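PDB 5ZHB: cellobiose 2-epimerase from Caldibacillus thermoamylovorans, which catalyses the reversible epimerisation of cellobiose at C2 of its reducing-end glucose, which converts that unit to mannose. Local coordinates for residues 59-64 against 121-126; 52-57 against 374-379; 243-248 against 293-298. One frame throughout, in Å; residues are numbered along the deposited sequence.

Contact 1: residues 59-64 against 121-126; sequences FSAAYR and LTEYYR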
loop_
_atom_site.group_PDB
_atom_site.type_symbol
_atom_site.label_atom_id
_atom_site.label_comp_id
_atom_site.label_asym_id
_atom_site.label_seq_id
_atom_site.Cartn_x
_atom_site.Cartn_y
_atom_site.Cartn_z
ATOM N N PHE A 59 7.599 -6.978 7.914
ATOM C CA PHE A 59 8.413 -7.563 8.973
ATOM C C PHE A 59 9.110 -6.500 9.819
ATOM O O PHE A 59 9.233 -6.697 11.035
ATOM C CB PHE A 59 9.421 -8.540 8.383
ATOM C CG PHE A 59 8.782 -9.862 8.032
ATOM C CD1 PHE A 59 8.110 -10.596 8.994
ATOM C CD2 PHE A 59 8.781 -10.325 6.722
ATOM C CE1 PHE A 59 7.508 -11.800 8.665
ATOM C CE2 PHE A 59 8.178 -11.531 6.407
ATOM C CZ PHE A 59 7.545 -12.258 7.376
ATOM N N SER A 60 9.585 -5.416 9.206
ATOM C CA SER A 60 10.246 -4.350 9.948
ATOM C C SER A 60 9.280 -3.690 10.924
ATOM O O SER A 60 9.605 -3.532 12.098
ATOM C CB SER A 60 10.830 -3.299 9.044
ATOM O OG SER A 60 11.826 -3.831 8.180
ATOM N N ALA A 61 8.080 -3.336 10.428
ATOM C CA ALA A 61 7.055 -2.719 11.256
ATOM C C ALA A 61 6.601 -3.679 12.355
ATOM O O ALA A 61 6.345 -3.216 13.457
ATOM C CB ALA A 61 5.859 -2.283 10.430
ATOM N N ALA A 62 6.404 -4.974 12.030
ATOM C CA ALA A 62 6.023 -5.951 13.035
ATOM C C ALA A 62 7.048 -5.955 14.166
ATOM O O ALA A 62 6.672 -6.008 15.344
ATOM C CB ALA A 62 5.866 -7.335 12.471
ATOM N N TYR A 63 8.332 -5.898 13.796
ATOM C CA TYR A 63 9.406 -5.893 14.781
ATOM C C TYR A 63 9.359 -4.612 15.615
ATOM O O TYR A 63 9.465 -4.676 16.835
ATOM C CB TYR A 63 10.775 -6.099 14.126
ATOM C CG TYR A 63 11.912 -6.091 15.138
ATOM C CD1 TYR A 63 12.080 -7.147 16.024
ATOM C CD2 TYR A 63 12.807 -5.031 15.217
ATOM C CE1 TYR A 63 13.113 -7.158 16.949
ATOM C CE2 TYR A 63 13.838 -5.020 16.146
ATOM C CZ TYR A 63 13.998 -6.093 17.008
ATOM O OH TYR A 63 15.018 -6.096 17.920
ATOM N N ARG A 64 9.142 -3.461 14.971
ATOM C CA ARG A 64 9.086 -2.167 15.649
ATOM C C ARG A 64 8.035 -2.166 16.754
ATOM O O ARG A 64 8.269 -1.660 17.850
ATOM C CB ARG A 64 8.728 -1.040 14.673
ATOM C CG ARG A 64 8.775 0.346 15.303
ATOM C CD ARG A 64 8.697 1.511 14.345
ATOM N NE ARG A 64 7.661 1.377 13.321
ATOM C CZ ARG A 64 6.351 1.503 13.509
ATOM N NH1 ARG A 64 5.878 2.022 14.615
ATOM N NH2 ARG A 64 5.514 1.136 12.560
ATOM N N LEU A 121 12.540 0.687 3.010
ATOM C CA LEU A 121 13.913 0.921 3.451
ATOM C C LEU A 121 13.927 1.843 4.667
ATOM O O LEU A 121 14.701 1.618 5.590
ATOM C CB LEU A 121 14.742 1.492 2.298
ATOM C CG LEU A 121 15.134 0.504 1.194
ATOM C CD1 LEU A 121 15.566 1.259 -0.027
ATOM C CD2 LEU A 121 16.224 -0.434 1.644
ATOM N N THR A 122 13.046 2.861 4.681
ATOM C CA THR A 122 12.945 3.753 5.824
ATOM C C THR A 122 12.404 2.993 7.028
ATOM O O THR A 122 12.935 3.154 8.118
ATOM C CB THR A 122 12.165 5.025 5.484
ATOM O OG1 THR A 122 10.847 4.741 5.018
ATOM C CG2 THR A 122 12.887 5.837 4.426
ATOM N N GLU A 123 11.428 2.092 6.834
ATOM C CA GLU A 123 10.901 1.324 7.946
ATOM C C GLU A 123 11.989 0.412 8.533
ATOM O O GLU A 123 12.119 0.272 9.754
ATOM C CB GLU A 123 9.697 0.498 7.512
ATOM C CG GLU A 123 8.885 -0.086 8.665
ATOM C CD GLU A 123 8.169 0.959 9.520
ATOM O OE1 GLU A 123 8.037 2.147 9.147
ATOM O OE2 GLU A 123 7.767 0.539 10.616
ATOM N N TYR A 124 12.790 -0.206 7.664
ATOM C CA TYR A 124 13.864 -1.067 8.121
ATOM C C TYR A 124 14.876 -0.216 8.885
ATOM O O TYR A 124 15.396 -0.633 9.919
ATOM C CB TYR A 124 14.460 -1.776 6.904
ATOM C CG TYR A 124 15.568 -2.762 7.249
ATOM C CD1 TYR A 124 15.280 -3.954 7.875
ATOM C CD2 TYR A 124 16.882 -2.528 6.849
ATOM C CE1 TYR A 124 16.277 -4.876 8.142
ATOM C CE2 TYR A 124 17.887 -3.433 7.127
ATOM C CZ TYR A 124 17.584 -4.606 7.781
ATOM O OH TYR A 124 18.552 -5.546 8.057
ATOM N N TYR A 125 15.106 1.007 8.399
ATOM C CA TYR A 125 16.035 1.893 9.076
ATOM C C TYR A 125 15.511 2.208 10.479
ATOM O O TYR A 125 16.274 2.248 11.435
ATOM C CB TYR A 125 16.272 3.138 8.232
ATOM C CG TYR A 125 17.256 4.096 8.886
ATOM C CD1 TYR A 125 18.630 3.882 8.804
ATOM C CD2 TYR A 125 16.801 5.175 9.630
ATOM C CE1 TYR A 125 19.528 4.760 9.403
ATOM C CE2 TYR A 125 17.684 6.041 10.250
ATOM C CZ TYR A 125 19.047 5.844 10.121
ATOM O OH TYR A 125 19.877 6.743 10.718
ATOM N N ARG A 126 14.193 2.379 10.626
ATOM C CA ARG A 126 13.630 2.698 11.931
ATOM C C ARG A 126 14.056 1.658 12.968
ATOM O O ARG A 126 14.270 2.011 14.122
ATOM C CB ARG A 126 12.102 2.847 11.913
ATOM C CG ARG A 126 11.683 4.034 11.059
ATOM C CD ARG A 126 10.193 4.169 10.860
ATOM N NE ARG A 126 9.523 4.538 12.108
ATOM C CZ ARG A 126 8.219 4.513 12.304
ATOM N NH1 ARG A 126 7.396 4.081 11.363
ATOM N NH2 ARG A 126 7.735 4.882 13.476
#
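Ser60 and Tyr124 bring their CA atoms to 5.2 Å where residues 59-64 and 121-126, on helices 49-66 and 111-128, run with N-to-C directions 29° apart and segment axes 8.5 Å apart at closest. The two helices are probably neighbours in the inner ring of the (alpha/alpha)6 barrel expected of the N-acylglucosamine 2-epimerase family. Ser60 OG, which bonds back to Leu56 O of its own helix, sits at the edge of the Tyr124 ring, 3.5 Å from CD1, while Tyr124 OH goes to Asn76. Beside this the helices are joined by charge. A bend at chi2 (67°) swings Glu123 CD round, and the carboxylate stands nearly perpendicular to the Arg64 guanidinium. OE2 of Glu123 takes both Arg64 NE (2.8 Å) and Arg64 NH2 (3.0 Å), a side-on grip on a single oxygen. Glu123 OE1 accepts Arg126 NH1 at 3.0 Å and also a bond from Asn195 ND2. One carboxylate thus serves two arginines, probably offsetting their mutual repulsion, and Glu386 offers Arg64 NH1 a second acid. The two guanidiniums stack flat, planes 8° apart, with Arg64 NE over the centre of the Arg126 group, 3.3 Å from CZ.

Contact 2: residues 52-57 against 374-379; sequences TCRQLW and PYHNAR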
loop_
_atom_site.group_PDB
_atom_site.type_symbol
_atom_site.label_atom_id
_atom_site.label_comp_id
_atom_site.label_asym_id
_atom_site.label_seq_id
_atom_site.Cartn_x
_atom_site.Cartn_y
_atom_site.Cartn_z
ATOM N N THR A 52 8.594 -7.514 -2.679
ATOM C CA THR A 52 9.757 -7.647 -1.801
ATOM C C THR A 52 9.836 -6.457 -0.839
ATOM O O THR A 52 10.142 -6.632 0.346
ATOM C CB THR A 52 11.051 -7.803 -2.624
ATOM O OG1 THR A 52 11.020 -8.958 -3.457
ATOM C CG2 THR A 52 12.264 -7.943 -1.734
ATOM N N CYS A 53 9.630 -5.239 -1.357
ATOM C CA CYS A 53 9.497 -4.073 -0.506
ATOM C C CYS A 53 8.427 -4.294 0.561
ATOM O O CYS A 53 8.634 -3.951 1.719
ATOM C CB CYS A 53 9.111 -2.822 -1.280
ATOM S SG CYS A 53 10.333 -2.323 -2.514
ATOM N N ARG A 54 7.265 -4.820 0.160
ATOM C CA ARG A 54 6.162 -4.911 1.098
ATOM C C ARG A 54 6.484 -5.920 2.199
ATOM O O ARG A 54 6.145 -5.694 3.361
ATOM C CB ARG A 54 4.867 -5.238 0.350
ATOM C CG ARG A 54 4.357 -4.003 -0.390
ATOM C CD ARG A 54 3.196 -4.436 -1.265
ATOM N NE ARG A 54 2.622 -3.226 -1.866
ATOM C CZ ARG A 54 1.538 -3.288 -2.617
ATOM N NH1 ARG A 54 0.991 -4.463 -2.915
ATOM N NH2 ARG A 54 0.991 -2.169 -3.041
ATOM N N GLN A 55 7.104 -7.035 1.817
ATOM C CA GLN A 55 7.578 -8.027 2.776
ATOM C C GLN A 55 8.553 -7.384 3.773
ATOM O O GLN A 55 8.405 -7.578 4.980
ATOM C CB GLN A 55 8.200 -9.214 2.049
ATOM C CG GLN A 55 7.217 -10.028 1.243
ATOM C CD GLN A 55 7.903 -10.733 0.094
ATOM O OE1 GLN A 55 9.115 -10.576 -0.101
ATOM N NE2 GLN A 55 7.130 -11.477 -0.689
ATOM N N LEU A 56 9.473 -6.547 3.283
ATOM C CA LEU A 56 10.433 -5.890 4.150
ATOM C C LEU A 56 9.720 -4.928 5.094
ATOM O O LEU A 56 10.026 -4.849 6.293
ATOM C CB LEU A 56 11.480 -5.182 3.305
ATOM C CG LEU A 56 12.410 -4.218 4.052
ATOM C CD1 LEU A 56 13.149 -4.884 5.209
ATOM C CD2 LEU A 56 13.387 -3.653 3.059
ATOM N N TRP A 57 8.767 -4.168 4.542
ATOM C CA TRP A 57 8.036 -3.201 5.358
ATOM C C TRP A 57 7.287 -3.914 6.487
ATOM O O TRP A 57 7.377 -3.492 7.649
ATOM C CB TRP A 57 7.116 -2.313 4.491
ATOM C CG TRP A 57 6.405 -1.316 5.357
ATOM C CD1 TRP A 57 6.807 -0.043 5.642
ATOM C CD2 TRP A 57 5.277 -1.593 6.216
ATOM N NE1 TRP A 57 5.969 0.509 6.572
ATOM C CE2 TRP A 57 5.030 -0.414 6.949
ATOM C CE3 TRP A 57 4.454 -2.694 6.407
ATOM C CZ2 TRP A 57 4.001 -0.330 7.883
ATOM C CZ3 TRP A 57 3.413 -2.604 7.307
ATOM C CH2 TRP A 57 3.211 -1.441 8.050
ATOM N N PRO A 374 1.879 -9.273 2.584
ATOM C CA PRO A 374 1.385 -9.017 3.937
ATOM C C PRO A 374 1.286 -7.562 4.374
ATOM O O PRO A 374 1.014 -7.311 5.535
ATOM C CB PRO A 374 2.475 -9.742 4.750
ATOM C CG PRO A 374 3.746 -9.437 4.009
ATOM C CD PRO A 374 3.329 -9.500 2.551
ATOM N N TYR A 375 1.546 -6.605 3.472
ATOM C CA TYR A 375 1.625 -5.204 3.868
ATOM C C TYR A 375 0.268 -4.679 4.342
ATOM O O TYR A 375 0.192 -4.143 5.457
ATOM C CB TYR A 375 2.286 -4.399 2.742
ATOM C CG TYR A 375 1.714 -3.044 2.350
ATOM C CD1 TYR A 375 2.038 -1.884 3.042
ATOM C CD2 TYR A 375 0.916 -2.909 1.214
ATOM C CE1 TYR A 375 1.583 -0.631 2.639
ATOM C CE2 TYR A 375 0.459 -1.663 0.793
ATOM C CZ TYR A 375 0.768 -0.521 1.522
ATOM O OH TYR A 375 0.347 0.725 1.101
ATOM N N HIS A 376 -0.785 -4.825 3.529
ATOM C CA HIS A 376 -2.066 -4.202 3.873
ATOM C C HIS A 376 -2.631 -4.771 5.184
ATOM O O HIS A 376 -3.029 -4.020 6.088
ATOM C CB HIS A 376 -3.066 -4.346 2.739
ATOM C CG HIS A 376 -2.938 -3.412 1.568
ATOM N ND1 HIS A 376 -3.151 -2.047 1.665
ATOM C CD2 HIS A 376 -2.574 -3.653 0.292
ATOM C CE1 HIS A 376 -2.922 -1.488 0.469
ATOM N NE2 HIS A 376 -2.608 -2.450 -0.392
ATOM N N ASN A 377 -2.723 -6.094 5.256
ATOM C CA ASN A 377 -3.353 -6.739 6.400
ATOM C C ASN A 377 -2.477 -6.669 7.663
ATOM O O ASN A 377 -3.021 -6.449 8.760
ATOM C CB ASN A 377 -3.916 -8.113 6.041
ATOM C CG ASN A 377 -2.898 -9.129 5.573
ATOM O OD1 ASN A 377 -1.774 -8.764 5.225
ATOM N ND2 ASN A 377 -3.315 -10.392 5.509
ATOM N N ALA A 378 -1.150 -6.825 7.545
ATOM C CA ALA A 378 -0.278 -6.622 8.688
ATOM C C ALA A 378 -0.354 -5.194 9.206
ATOM O O ALA A 378 -0.460 -4.979 10.414
ATOM C CB ALA A 378 1.154 -6.961 8.382
ATOM N N ARG A 379 -0.229 -4.227 8.286
ATOM C CA ARG A 379 -0.287 -2.828 8.640
ATOM C C ARG A 379 -1.589 -2.522 9.394
ATOM O O ARG A 379 -1.560 -1.801 10.389
ATOM C CB ARG A 379 -0.111 -1.960 7.388
ATOM C CG ARG A 379 -0.078 -0.491 7.780
ATOM C CD ARG A 379 0.263 0.492 6.692
ATOM N NE ARG A 379 -0.753 0.505 5.641
ATOM C CZ ARG A 379 -0.675 1.243 4.533
ATOM N NH1 ARG A 379 0.341 2.062 4.357
ATOM N NH2 ARG A 379 -1.636 1.173 3.623
#
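Deep in the (alpha/alpha)6 barrel, Arg54 and Trp57 of helix 49-66 receive Tyr375 and Arg379 from the first turn of helix 375-387. The segments run almost parallel, 15° apart, and the last helix of the chain lies beside one near its beginning and helps close the ring; as in relatives, the sugar pocket probably opens among these inner helices. The segment axes stay 9.7 Å apart, and large side chains fill the interval. Arg54 is extended from CG to NE and passes across Tyr375: the CB atoms of Arg54 and Tyr375 are 3.6 Å apart, and further out Arg54 NE comes to 3.5 Å from Tyr375 CD2. That ring carbon lies over one face of the guanidinium, toward its rim, the two planes 23° apart; Phe116 adds a cation-pi contact to Arg54. Tyr375 chi1 is 137°, away from the usual staggered values, which places CG beside the Arg54 chain. Beyond it, Tyr375 CE2 stands 3.3 Å above the centre of the His376 ring and Tyr375 CE1 3.4 Å above the centre of the Arg379 guanidinium. Trp57 CE3 meets the Tyr375 ring at its edge, 4.2 Å from CD1, and Trp57 CH2 presses on the aliphatic part of Arg379, 3.4 Å from CB. Gln55 CG touches Pro374 CD at 4.1 Å. The polar ends find acids elsewhere: Arg379 bridges to Glu191 and Glu311, Tyr375 OH bonds to Glu191, and His376 ND1 to Glu311. The helices therefore meet through ring, alkyl and guanidinium surfaces, whereas the charge of Arg379, buried in the protein, is probably balanced by carboxylates from other inner helices, which would fix the rotation of its guanidinium under Tyr375.

Contact 3: residues 243-248 against 293-298; sequences KSYGHD and YENENG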
loop_
_atom_site.group_PDB
_atom_site.type_symbol
_atom_site.label_atom_id
_atom_site.label_comp_id
_atom_site.label_asym_id
_atom_site.label_seq_id
_atom_site.Cartn_x
_atom_site.Cartn_y
_atom_site.Cartn_z
ATOM N N LYS A 243 -14.624 5.380 -9.329
ATOM C CA LYS A 243 -14.425 5.583 -7.910
ATOM C C LYS A 243 -13.919 4.276 -7.318
ATOM O O LYS A 243 -14.517 3.246 -7.581
ATOM C CB LYS A 243 -15.745 5.883 -7.197
ATOM C CG LYS A 243 -16.250 7.292 -7.367
ATOM C CD LYS A 243 -17.209 7.511 -8.507
ATOM C CE LYS A 243 -17.796 8.895 -8.357
ATOM N NZ LYS A 243 -18.623 9.201 -9.519
ATOM N N SER A 244 -12.848 4.369 -6.525
ATOM C CA SER A 244 -12.205 3.224 -5.909
ATOM C C SER A 244 -12.251 3.432 -4.404
ATOM O O SER A 244 -11.533 4.285 -3.869
ATOM C CB SER A 244 -10.787 3.067 -6.429
ATOM O OG SER A 244 -10.162 1.945 -5.824
ATOM N N TYR A 245 -13.193 2.732 -3.756
ATOM C CA TYR A 245 -13.602 3.041 -2.398
ATOM C C TYR A 245 -12.428 2.798 -1.474
ATOM O O TYR A 245 -12.200 3.517 -0.493
ATOM C CB TYR A 245 -14.802 2.178 -1.981
ATOM C CG TYR A 245 -16.061 2.366 -2.826
ATOM C CD1 TYR A 245 -16.834 3.529 -2.741
ATOM C CD2 TYR A 245 -16.507 1.361 -3.675
ATOM C CE1 TYR A 245 -18.000 3.679 -3.486
ATOM C CE2 TYR A 245 -17.649 1.510 -4.450
ATOM C CZ TYR A 245 -18.410 2.671 -4.346
ATOM O OH TYR A 245 -19.529 2.774 -5.124
ATOM N N GLY A 246 -11.665 1.759 -1.813
ATOM C CA GLY A 246 -10.534 1.388 -0.983
ATOM C C GLY A 246 -9.421 2.416 -1.015
ATOM O O GLY A 246 -8.831 2.708 0.027
ATOM N N HIS A 247 -9.108 2.961 -2.207
ATOM C CA HIS A 247 -8.114 4.012 -2.292
ATOM C C HIS A 247 -8.524 5.233 -1.468
ATOM O O HIS A 247 -7.710 5.840 -0.784
ATOM C CB HIS A 247 -7.833 4.468 -3.726
ATOM C CG HIS A 247 -6.975 3.542 -4.509
ATOM N ND1 HIS A 247 -7.532 2.577 -5.332
ATOM C CD2 HIS A 247 -5.646 3.479 -4.664
ATOM C CE1 HIS A 247 -6.539 1.901 -5.914
ATOM N NE2 HIS A 247 -5.394 2.438 -5.530
ATOM N N ASP A 248 -9.790 5.619 -1.546
ATOM C CA ASP A 248 -10.225 6.816 -0.825
ATOM C C ASP A 248 -9.990 6.701 0.673
ATOM O O ASP A 248 -9.453 7.599 1.294
ATOM C CB ASP A 248 -11.675 7.105 -1.169
ATOM C CG ASP A 248 -11.887 7.665 -2.565
ATOM O OD1 ASP A 248 -11.108 7.290 -3.471
ATOM O OD2 ASP A 248 -12.815 8.477 -2.738
ATOM N N TYR A 293 -15.923 -2.671 -4.150
ATOM C CA TYR A 293 -14.602 -2.428 -4.713
ATOM C C TYR A 293 -14.547 -1.124 -5.504
ATOM O O TYR A 293 -13.708 -0.264 -5.241
ATOM C CB TYR A 293 -14.227 -3.645 -5.566
ATOM C CG TYR A 293 -12.845 -3.573 -6.183
ATOM C CD1 TYR A 293 -11.728 -3.188 -5.441
ATOM C CD2 TYR A 293 -12.667 -3.863 -7.526
ATOM C CE1 TYR A 293 -10.466 -3.136 -6.017
ATOM C CE2 TYR A 293 -11.421 -3.792 -8.113
ATOM C CZ TYR A 293 -10.325 -3.422 -7.359
ATOM O OH TYR A 293 -9.120 -3.360 -7.989
ATOM N N GLU A 294 -15.360 -1.023 -6.556
ATOM C CA GLU A 294 -15.234 0.084 -7.492
ATOM C C GLU A 294 -16.616 0.431 -8.026
ATOM O O GLU A 294 -17.514 -0.420 -8.033
ATOM C CB GLU A 294 -14.437 -0.271 -8.749
ATOM C CG GLU A 294 -12.926 -0.283 -8.559
ATOM C CD GLU A 294 -12.232 -0.811 -9.810
ATOM O OE1 GLU A 294 -12.882 -1.421 -10.681
ATOM O OE2 GLU A 294 -11.018 -0.602 -9.893
ATOM N N ASN A 295 -16.734 1.676 -8.493
ATOM C CA ASN A 295 -17.913 2.123 -9.228
ATOM C C ASN A 295 -17.439 2.782 -10.524
ATOM O O ASN A 295 -16.832 3.840 -10.515
ATOM C CB ASN A 295 -18.809 2.977 -8.342
ATOM C CG ASN A 295 -20.048 3.460 -9.067
ATOM O OD1 ASN A 295 -20.176 3.324 -10.287
ATOM N ND2 ASN A 295 -20.990 3.981 -8.307
ATOM N N GLU A 296 -17.623 2.058 -11.624
ATOM C CA GLU A 296 -17.121 2.462 -12.920
ATOM C C GLU A 296 -18.326 2.815 -13.784
ATOM O O GLU A 296 -19.176 1.959 -14.027
ATOM C CB GLU A 296 -16.325 1.367 -13.628
ATOM C CG GLU A 296 -15.573 1.915 -14.839
ATOM C CD GLU A 296 -14.509 0.941 -15.337
ATOM O OE1 GLU A 296 -14.546 -0.247 -14.972
ATOM O OE2 GLU A 296 -13.603 1.380 -16.044
ATOM N N ASN A 297 -18.371 4.069 -14.236
ATOM C CA ASN A 297 -19.548 4.569 -14.926
ATOM C C ASN A 297 -20.665 4.477 -13.888
ATOM O O ASN A 297 -20.479 4.901 -12.745
ATOM C CB ASN A 297 -19.667 3.861 -16.273
ATOM C CG ASN A 297 -18.384 3.980 -17.076
ATOM O OD1 ASN A 297 -17.828 2.974 -17.540
ATOM N ND2 ASN A 297 -17.880 5.197 -17.225
ATOM N N GLY A 298 -21.774 3.825 -14.215
ATOM C CA GLY A 298 -22.796 3.632 -13.193
ATOM C C GLY A 298 -22.596 2.365 -12.357
ATOM O O GLY A 298 -23.300 2.166 -11.368
HETATM O O HOH W 1 -20.881 6.751 -10.440
HETATM O O HOH W 2 -11.239 0.111 -4.051
#
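The Tyr245 ring reaches past the backbone of residues 293-295, its CD2 3.6 Å from Tyr293 O and its OH 3.3 Å from Asn295 CB. One face of the Tyr293 ring carries Glu294 CG, 3.7 Å above the plane and toward the rim. At the edge of the His247 imidazole, in its plane, Ser244 OG and His247 ND1 share a hydrogen bond of 2.7 Å. The backbones form an antiparallel strand pairing: Lys243 and Asn295 form the hydrogen-bonded pair, with Lys243 N to Asn295 O and Asn295 N to Lys243 O both 2.9 Å, and Ser244 faces Glu294 in the non-hydrogen-bonded pair. As the chain turns into helix 245-262 the pairing ends in a weak bond from Tyr245 N to Tyr293 O (3.4 Å), and a water ties Ser244 OG and Gly246 N to that same oxygen. An alanine in place of Tyr245 would probably open a gap beside Asn295 CB and leave Ile280 and Ile300 without the ring they touch. Strand 242-244 is outermost in its four-stranded sheet, with 294-296 and then 299-305 beside it; Tyr245 touches both strand 299-305 and helix 267-283, joining the sheet to the helices.

Contacts 1 and 2 share helix 49-66 and touch each other, Glu123 packing on Trp57 and Tyr124 on Leu56; along the chain, contact 1 is nested inside the loop that contact 2 closes. Both are buried helix pairs, but contact 2 lies nearer the centre of the chain and works by rings, alkyl chains and stacked guanidinium groups, with its acids supplied from outside the two segments, while contact 1, farther out, joins its helices by salt bridges. Contact 3 is only partly buried and relies on backbone hydrogen bonds and a water. Its centre is about 31 Å from that of contact 1, on the opposite side of the chain's centre, yet its nearest atoms come within about 7 Å of contact 2.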